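Local coordinates for tannase (Fusobacterium nucleatum subsp. nucleatum ATCC 25586, PDB 6YQ4), which hydrolyses gallotannins, probably as a serine esterase of the alpha/beta-hydrolase fold, and binds a magnesium ion, at residues 45-57 / 105-117. Numbering follows the deposited sequence.
Sequences DYQNMNIYIPEEY and LSKGYVVAAPGAR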
ATOM      1  N   ASP A  45       3.620  15.552  16.165  1.00 38.35           N
ATOM      2  CA  ASP A  45       3.315  16.111  14.850  1.00 43.49           C
ATOM      3  C   ASP A  45       2.752  15.054  13.916  1.00 44.99           C
ATOM      4  O   ASP A  45       1.999  15.380  12.992  1.00 44.87           O
ATOM      5  CB  ASP A  45       4.562  16.720  14.222  1.00 55.85           C
ATOM      6  CG  ASP A  45       5.182  17.786  15.079  1.00 63.01           C
ATOM      7  OD1 ASP A  45       6.425  17.815  15.140  1.00 65.66           O
ATOM      8  OD2 ASP A  45       4.429  18.586  15.683  1.00 62.98           O
ATOM      9  N   TYR A  46       3.116  13.795  14.137  1.00 32.87           N
ATOM     10  CA  TYR A  46       2.742  12.698  13.258  1.00 32.96           C
ATOM     11  C   TYR A  46       1.706  11.772  13.864  1.00 35.20           C
ATOM     12  O   TYR A  46       0.753  11.410  13.179  1.00 35.67           O
ATOM     13  CB  TYR A  46       3.999  11.920  12.836  1.00 29.44           C
ATOM     14  CG  TYR A  46       4.697  12.714  11.764  1.00 35.08           C
ATOM     15  CD1 TYR A  46       4.184  12.727  10.475  1.00 37.10           C
ATOM     16  CD2 TYR A  46       5.794  13.543  12.052  1.00 37.85           C
ATOM     17  CE1 TYR A  46       4.747  13.487   9.489  1.00 37.97           C
ATOM     18  CE2 TYR A  46       6.386  14.318  11.054  1.00 34.13           C
ATOM     19  CZ  TYR A  46       5.843  14.287   9.773  1.00 34.69           C
ATOM     20  OH  TYR A  46       6.365  15.009   8.724  1.00 36.15           O
ATOM     21  N   GLN A  47       1.830  11.435  15.145  1.00 28.43           N
ATOM     22  CA  GLN A  47       0.848  10.588  15.807  1.00 35.58           C
ATOM     23  C   GLN A  47      -0.360  11.398  16.252  1.00 32.45           C
ATOM     24  O   GLN A  47      -0.711  11.381  17.433  1.00 40.72           O
ATOM     25  CB  GLN A  47       1.461   9.874  17.011  1.00 41.41           C
ATOM     26  CG  GLN A  47       2.688   9.018  16.700  1.00 40.84           C
ATOM     27  CD  GLN A  47       3.296   8.407  17.956  1.00 46.03           C
ATOM     28  OE1 GLN A  47       3.842   9.118  18.804  1.00 46.78           O
ATOM     29  NE2 GLN A  47       3.182   7.083  18.091  1.00 50.97           N
ATOM     30  N   ASN A  48      -0.988  12.120  15.331  1.00 27.84           N
ATOM     31  CA  ASN A  48      -2.291  12.718  15.577  1.00 39.30           C
ATOM     32  C   ASN A  48      -3.208  12.420  14.392  1.00 39.31           C
ATOM     33  O   ASN A  48      -2.757  11.976  13.333  1.00 39.49           O
ATOM     34  CB  ASN A  48      -2.186  14.218  15.816  1.00 29.23           C
ATOM     35  CG  ASN A  48      -1.796  14.970  14.570  1.00 45.62           C
ATOM     36  OD1 ASN A  48      -2.606  15.146  13.651  1.00 43.52           O
ATOM     37  ND2 ASN A  48      -0.549  15.435  14.527  1.00 45.96           N
ATOM     38  N   MET A  49      -4.504  12.693  14.570  1.00 37.15           N
ATOM     39  CA  MET A  49      -5.522  12.328  13.593  1.00 29.69           C
ATOM     40  C   MET A  49      -6.592  13.410  13.470  1.00 32.38           C
ATOM     41  O   MET A  49      -7.019  13.993  14.470  1.00 37.56           O
ATOM     42  CB  MET A  49      -6.162  11.002  13.981  1.00 32.70           C
ATOM     43  CG  MET A  49      -7.402  10.647  13.216  1.00 39.86           C
ATOM     44  SD  MET A  49      -7.936   8.963  13.639  1.00 47.81           S
ATOM     45  CE  MET A  49      -7.958   9.047  15.433  1.00 42.45           C
ATOM     46  N   ASN A  50      -7.033  13.655  12.235  1.00 30.86           N
ATOM     47  CA  ASN A  50      -8.124  14.574  11.931  1.00 29.88           C
ATOM     48  C   ASN A  50      -9.397  13.782  11.684  1.00 28.68           C
ATOM     49  O   ASN A  50      -9.392  12.827  10.897  1.00 30.21           O
ATOM     50  CB  ASN A  50      -7.829  15.406  10.684  1.00 27.29           C
ATOM     51  CG  ASN A  50      -6.676  16.344  10.869  1.00 34.33           C
ATOM     52  OD1 ASN A  50      -6.405  16.791  11.976  1.00 33.96           O
ATOM     53  ND2 ASN A  50      -5.988  16.658   9.778  1.00 28.38           N
ATOM     54  N   ILE A  51     -10.486  14.202  12.318  1.00 32.09           N
ATOM     55  CA  ILE A  51     -11.788  13.565  12.158  1.00 35.91           C
ATOM     56  C   ILE A  51     -12.766  14.592  11.604  1.00 37.76           C
ATOM     57  O   ILE A  51     -12.913  15.682  12.165  1.00 33.72           O
ATOM     58  CB  ILE A  51     -12.296  12.986  13.485  1.00 34.68           C
ATOM     59  CG1 ILE A  51     -11.385  11.850  13.947  1.00 32.49           C
ATOM     60  CG2 ILE A  51     -13.738  12.521  13.338  1.00 29.92           C
ATOM     61  CD1 ILE A  51     -11.864  11.219  15.242  1.00 34.46           C
ATOM     62  N   TYR A  52     -13.420  14.247  10.499  1.00 28.67           N
ATOM     63  CA  TYR A  52     -14.401  15.105   9.848  1.00 34.74           C
ATOM     64  C   TYR A  52     -15.757  14.414   9.838  1.00 36.31           C
ATOM     65  O   TYR A  52     -15.868  13.251   9.425  1.00 38.36           O
ATOM     66  CB  TYR A  52     -13.967  15.431   8.429  1.00 35.32           C
ATOM     67  CG  TYR A  52     -12.590  16.029   8.369  1.00 36.95           C
ATOM     68  CD1 TYR A  52     -12.359  17.329   8.809  1.00 39.79           C
ATOM     69  CD2 TYR A  52     -11.509  15.293   7.895  1.00 32.61           C
ATOM     70  CE1 TYR A  52     -11.103  17.886   8.754  1.00 35.13           C
ATOM     71  CE2 TYR A  52     -10.253  15.844   7.836  1.00 36.76           C
ATOM     72  CZ  TYR A  52     -10.057  17.142   8.262  1.00 35.89           C
ATOM     73  OH  TYR A  52      -8.802  17.686   8.209  1.00 36.64           O
ATOM     74  N   ILE A  53     -16.784  15.118  10.296  1.00 34.67           N
ATOM     75  CA  ILE A  53     -18.122  14.540  10.362  1.00 37.41           C
ATOM     76  C   ILE A  53     -19.110  15.445   9.631  1.00 38.92           C
ATOM     77  O   ILE A  53     -19.131  16.664   9.881  1.00 38.66           O
ATOM     78  CB  ILE A  53     -18.548  14.327  11.820  1.00 38.88           C
ATOM     79  CG1 ILE A  53     -17.445  13.596  12.582  1.00 34.39           C
ATOM     80  CG2 ILE A  53     -19.907  13.602  11.894  1.00 37.97           C
ATOM     81  CD1 ILE A  53     -17.884  13.146  13.962  1.00 39.46           C
ATOM     82  N   PRO A  54     -19.940  14.909   8.732  1.00 37.26           N
ATOM     83  CA  PRO A  54     -20.936  15.755   8.060  1.00 39.73           C
ATOM     84  C   PRO A  54     -21.852  16.476   9.045  1.00 46.52           C
ATOM     85  O   PRO A  54     -22.213  15.950  10.103  1.00 38.81           O
ATOM     86  CB  PRO A  54     -21.709  14.765   7.186  1.00 36.38           C
ATOM     87  CG  PRO A  54     -20.721  13.666   6.916  1.00 35.72           C
ATOM     88  CD  PRO A  54     -19.932  13.534   8.198  1.00 34.49           C
ATOM     89  N   GLU A  55     -22.209  17.714   8.683  1.00 47.58           N
ATOM     90  CA  GLU A  55     -23.031  18.550   9.548  1.00 45.29           C
ATOM     91  C   GLU A  55     -24.427  17.971   9.733  1.00 49.64           C
ATOM     92  O   GLU A  55     -25.057  18.192  10.774  1.00 52.07           O
ATOM     93  CB  GLU A  55     -23.081  19.975   8.972  1.00 49.39           C
ATOM     94  CG  GLU A  55     -23.932  21.005   9.740  1.00 50.34           C
ATOM     95  CD  GLU A  55     -23.449  21.296  11.157  1.00 54.54           C
ATOM     96  OE1 GLU A  55     -22.359  20.832  11.537  1.00 56.03           O
ATOM     97  OE2 GLU A  55     -24.168  21.999  11.900  1.00 59.56           O
ATOM     98  N   GLU A  56     -24.922  17.226   8.740  1.00 54.27           N
ATOM     99  CA  GLU A  56     -26.221  16.564   8.857  1.00 54.73           C
ATOM    100  C   GLU A  56     -26.320  15.707  10.112  1.00 57.64           C
ATOM    101  O   GLU A  56     -27.402  15.583  10.694  1.00 57.16           O
ATOM    102  CB  GLU A  56     -26.476  15.685   7.624  1.00 53.35           C
ATOM    103  CG  GLU A  56     -26.873  16.444   6.365  1.00 57.49           C
ATOM    104  CD  GLU A  56     -25.692  17.087   5.636  1.00 57.19           C
ATOM    105  OE1 GLU A  56     -25.931  17.666   4.555  1.00 58.20           O
ATOM    106  OE2 GLU A  56     -24.542  17.012   6.131  1.00 50.91           O
ATOM    107  N   TYR A  57     -25.211  15.102  10.538  1.00 57.24           N
ATOM    108  CA  TYR A  57     -25.197  14.132  11.626  1.00 52.33           C
ATOM    109  C   TYR A  57     -25.286  14.777  13.004  1.00 57.84           C
ATOM    110  O   TYR A  57     -25.263  14.056  14.016  1.00 53.10           O
ATOM    111  CB  TYR A  57     -23.943  13.270  11.509  1.00 42.05           C
ATOM    112  CG  TYR A  57     -23.940  12.411  10.254  1.00 42.97           C
ATOM    113  CD1 TYR A  57     -25.094  12.258   9.487  1.00 42.54           C
ATOM    114  CD2 TYR A  57     -22.793  11.754   9.841  1.00 43.75           C
ATOM    115  CE1 TYR A  57     -25.094  11.487   8.344  1.00 43.16           C
ATOM    116  CE2 TYR A  57     -22.787  10.969   8.705  1.00 43.18           C
ATOM    117  CZ  TYR A  57     -23.937  10.842   7.960  1.00 41.92           C
ATOM    118  OH  TYR A  57     -23.919  10.063   6.827  1.00 43.07           O
ATOM    119  N   LEU A 105     -16.974  12.680   2.465  1.00 38.51           N
ATOM    120  CA  LEU A 105     -17.952  13.498   3.177  1.00 35.22           C
ATOM    121  C   LEU A 105     -19.207  13.722   2.345  1.00 31.55           C
ATOM    122  O   LEU A 105     -20.319  13.725   2.886  1.00 39.06           O
ATOM    123  CB  LEU A 105     -17.340  14.838   3.575  1.00 35.88           C
ATOM    124  CG  LEU A 105     -16.433  14.831   4.810  1.00 36.97           C
ATOM    125  CD1 LEU A 105     -15.732  16.174   4.906  1.00 37.08           C
ATOM    126  CD2 LEU A 105     -17.218  14.517   6.088  1.00 30.68           C
ATOM    127  N   SER A 106     -19.055  13.915   1.036  1.00 31.45           N
ATOM    128  CA  SER A 106     -20.229  14.165   0.203  1.00 43.44           C
ATOM    129  C   SER A 106     -21.130  12.940   0.138  1.00 45.33           C
ATOM    130  O   SER A 106     -22.352  13.073   0.013  1.00 50.54           O
ATOM    131  CB  SER A 106     -19.811  14.566  -1.213  1.00 40.75           C
ATOM    132  OG  SER A 106     -19.307  13.438  -1.914  1.00 38.08           O
ATOM    133  N   LYS A 107     -20.542  11.749   0.215  1.00 42.71           N
ATOM    134  CA  LYS A 107     -21.278  10.492   0.228  1.00 42.48           C
ATOM    135  C   LYS A 107     -21.782  10.112   1.616  1.00 39.27           C
ATOM    136  O   LYS A 107     -22.375   9.040   1.770  1.00 45.51           O
ATOM    137  CB  LYS A 107     -20.394   9.368  -0.333  1.00 40.07           C
ATOM    138  CG  LYS A 107     -20.247   9.406  -1.850  1.00 41.63           C
ATOM    139  CD  LYS A 107     -21.628   9.245  -2.499  1.00 52.38           C
ATOM    140  CE  LYS A 107     -21.683   9.858  -3.885  1.00 47.81           C
ATOM    141  NZ  LYS A 107     -20.496   9.435  -4.659  1.00 50.61           N
ATOM    142  N   GLY A 108     -21.545  10.935   2.632  1.00 34.23           N
ATOM    143  CA  GLY A 108     -22.078  10.656   3.952  1.00 36.97           C
ATOM    144  C   GLY A 108     -21.202   9.832   4.874  1.00 41.74           C
ATOM    145  O   GLY A 108     -21.699   9.373   5.909  1.00 40.64           O
ATOM    146  N   TYR A 109     -19.928   9.622   4.536  1.00 30.57           N
ATOM    147  CA  TYR A 109     -19.000   8.934   5.431  1.00 36.79           C
ATOM    148  C   TYR A 109     -18.470   9.871   6.508  1.00 37.99           C
ATOM    149  O   TYR A 109     -18.267  11.065   6.276  1.00 46.65           O
ATOM    150  CB  TYR A 109     -17.808   8.357   4.659  1.00 33.87           C
ATOM    151  CG  TYR A 109     -18.196   7.286   3.691  1.00 37.94           C
ATOM    152  CD1 TYR A 109     -18.753   7.604   2.462  1.00 43.79           C
ATOM    153  CD2 TYR A 109     -18.042   5.956   4.013  1.00 46.95           C
ATOM    154  CE1 TYR A 109     -19.145   6.617   1.577  1.00 48.04           C
ATOM    155  CE2 TYR A 109     -18.434   4.958   3.128  1.00 56.80           C
ATOM    156  CZ  TYR A 109     -18.981   5.295   1.918  1.00 54.57           C
ATOM    157  OH  TYR A 109     -19.360   4.305   1.047  1.00 61.51           O
ATOM    158  N   VAL A 110     -18.236   9.320   7.690  1.00 34.64           N
ATOM    159  CA  VAL A 110     -17.348   9.966   8.644  1.00 31.73           C
ATOM    160  C   VAL A 110     -15.908   9.726   8.196  1.00 33.40           C
ATOM    161  O   VAL A 110     -15.553   8.645   7.713  1.00 35.62           O
ATOM    162  CB  VAL A 110     -17.603   9.446  10.070  1.00 34.43           C
ATOM    163  CG1 VAL A 110     -16.422   9.777  10.979  1.00 36.59           C
ATOM    164  CG2 VAL A 110     -18.871  10.048  10.633  1.00 31.84           C
ATOM    165  N   VAL A 111     -15.073  10.747   8.313  1.00 37.97           N
ATOM    166  CA  VAL A 111     -13.687  10.662   7.876  1.00 32.43           C
ATOM    167  C   VAL A 111     -12.794  10.775   9.097  1.00 28.68           C
ATOM    168  O   VAL A 111     -12.856  11.769   9.830  1.00 27.39           O
ATOM    169  CB  VAL A 111     -13.350  11.748   6.852  1.00 31.86           C
ATOM    170  CG1 VAL A 111     -11.849  11.720   6.542  1.00 25.30           C
ATOM    171  CG2 VAL A 111     -14.176  11.536   5.598  1.00 30.17           C
ATOM    172  N   ALA A 112     -11.987   9.743   9.328  1.00 25.22           N
ATOM    173  CA  ALA A 112     -10.921   9.764  10.323  1.00 27.97           C
ATOM    174  C   ALA A 112      -9.638   9.503   9.555  1.00 28.89           C
ATOM    175  O   ALA A 112      -9.488   8.441   8.943  1.00 30.61           O
ATOM    176  CB  ALA A 112     -11.144   8.729  11.421  1.00 30.88           C
ATOM    177  N   ALA A 113      -8.742  10.485   9.552  1.00 25.00           N
ATOM    178  CA  ALA A 113      -7.535  10.463   8.722  1.00 29.66           C
ATOM    179  C   ALA A 113      -6.302  10.573   9.616  1.00 33.75           C
ATOM    180  O   ALA A 113      -5.935  11.686  10.044  1.00 26.06           O
ATOM    181  CB  ALA A 113      -7.563  11.608   7.701  1.00 31.70           C
ATOM    182  N   PRO A 114      -5.631   9.467   9.923  1.00 25.98           N
ATOM    183  CA  PRO A 114      -4.500   9.530  10.847  1.00 22.74           C
ATOM    184  C   PRO A 114      -3.203   9.881  10.143  1.00 30.87           C
ATOM    185  O   PRO A 114      -2.946   9.451   9.010  1.00 23.71           O
ATOM    186  CB  PRO A 114      -4.424   8.104  11.379  1.00 22.49           C
ATOM    187  CG  PRO A 114      -4.742   7.313  10.160  1.00 23.26           C
ATOM    188  CD  PRO A 114      -5.825   8.097   9.423  1.00 29.71           C
ATOM    189  N   GLY A 115      -2.365  10.666  10.844  1.00 25.50           N
ATOM    190  CA  GLY A 115      -0.958  10.672  10.533  1.00 22.65           C
ATOM    191  C   GLY A 115      -0.268   9.463  11.145  1.00 24.82           C
ATOM    192  O   GLY A 115      -0.841   8.745  11.968  1.00 25.56           O
ATOM    193  N   ALA A 116       0.984   9.250  10.733  1.00 23.45           N
ATOM    194  CA  ALA A 116       1.781   8.115  11.180  1.00 30.18           C
ATOM    195  C   ALA A 116       3.255   8.446  11.001  1.00 27.70           C
ATOM    196  O   ALA A 116       3.626   9.186  10.083  1.00 32.25           O
ATOM    197  CB  ALA A 116       1.427   6.832  10.404  1.00 29.66           C
ATOM    198  N   ARG A 117       4.088   7.889  11.885  1.00 26.51           N
ATOM    199  CA  ARG A 117       5.531   8.064  11.780  1.00 28.07           C
ATOM    200  C   ARG A 117       6.070   7.320  10.566  1.00 23.57           C
ATOM    201  O   ARG A 117       5.423   6.445   9.998  1.00 26.19           O
ATOM    202  CB  ARG A 117       6.253   7.561  13.031  1.00 26.05           C
ATOM    203  CG  ARG A 117       5.847   8.228  14.337  1.00 30.22           C
ATOM    204  CD  ARG A 117       6.427   7.468  15.522  1.00 26.78           C
ATOM    205  NE  ARG A 117       5.578   6.336  15.878  1.00 29.68           N
ATOM    206  CZ  ARG A 117       5.973   5.314  16.629  1.00 32.78           C
ATOM    207  NH1 ARG A 117       7.204   5.292  17.117  1.00 28.06           N
ATOM    208  NH2 ARG A 117       5.131   4.323  16.900  1.00 33.55           N
TER
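Asn50 and Ala113 exchange two backbone hydrogen bonds, as do Tyr52 and Val111; the two strands, 48-54 and 110-114, run antiparallel, the directions of their short axes 164° apart. One bond stands apart in geometry: Asn50 N reaches Ala113 O at 3.1 Å from above the carbonyl plane. A hydrogen bond from Gly115 N to Asn48 O, 2.8 Å, carries the pairing past the end of strand 110-114. Side chains then sort by face. On one, Met49 CG lies anti to its backbone nitrogen (chi1 168°), which brings SD to within 3.9 Å of Ala112 CB, and Ile51 CG1 meets the same methyl. On the other, Val111 CG1 abuts the edge of the Tyr52 ring at CD2, 3.8 Å away, in the ring plane, while Leu105 CD1 packs on Tyr52 CB.

At one end Leu105 CD2 meets Pro54 CD at 3.6 Å, and Tyr57 OH points at the carbonyl of Gly108, the positive-phi residue of the Schellman motif after helix 100-106; the modelled hydrogen bond is doubtfully short. At the other, Gln47 NE2 lies over one face of the Arg117 guanidinium; Gln47 NE2 hydrogen-bonds and Arg117 NE forms a salt bridge with the two carboxylate oxygens of Asp138, in helix 134-148. The junction thus joins antiparallel N-terminal strands to the parallel part of an alpha/beta-hydrolase sheet: backbone bonds set the register, apolar contacts line both faces, with Asn50 bonded to Asn34 of strand 26-36, and the shared carboxylate probably offsets the arginine's buried charge.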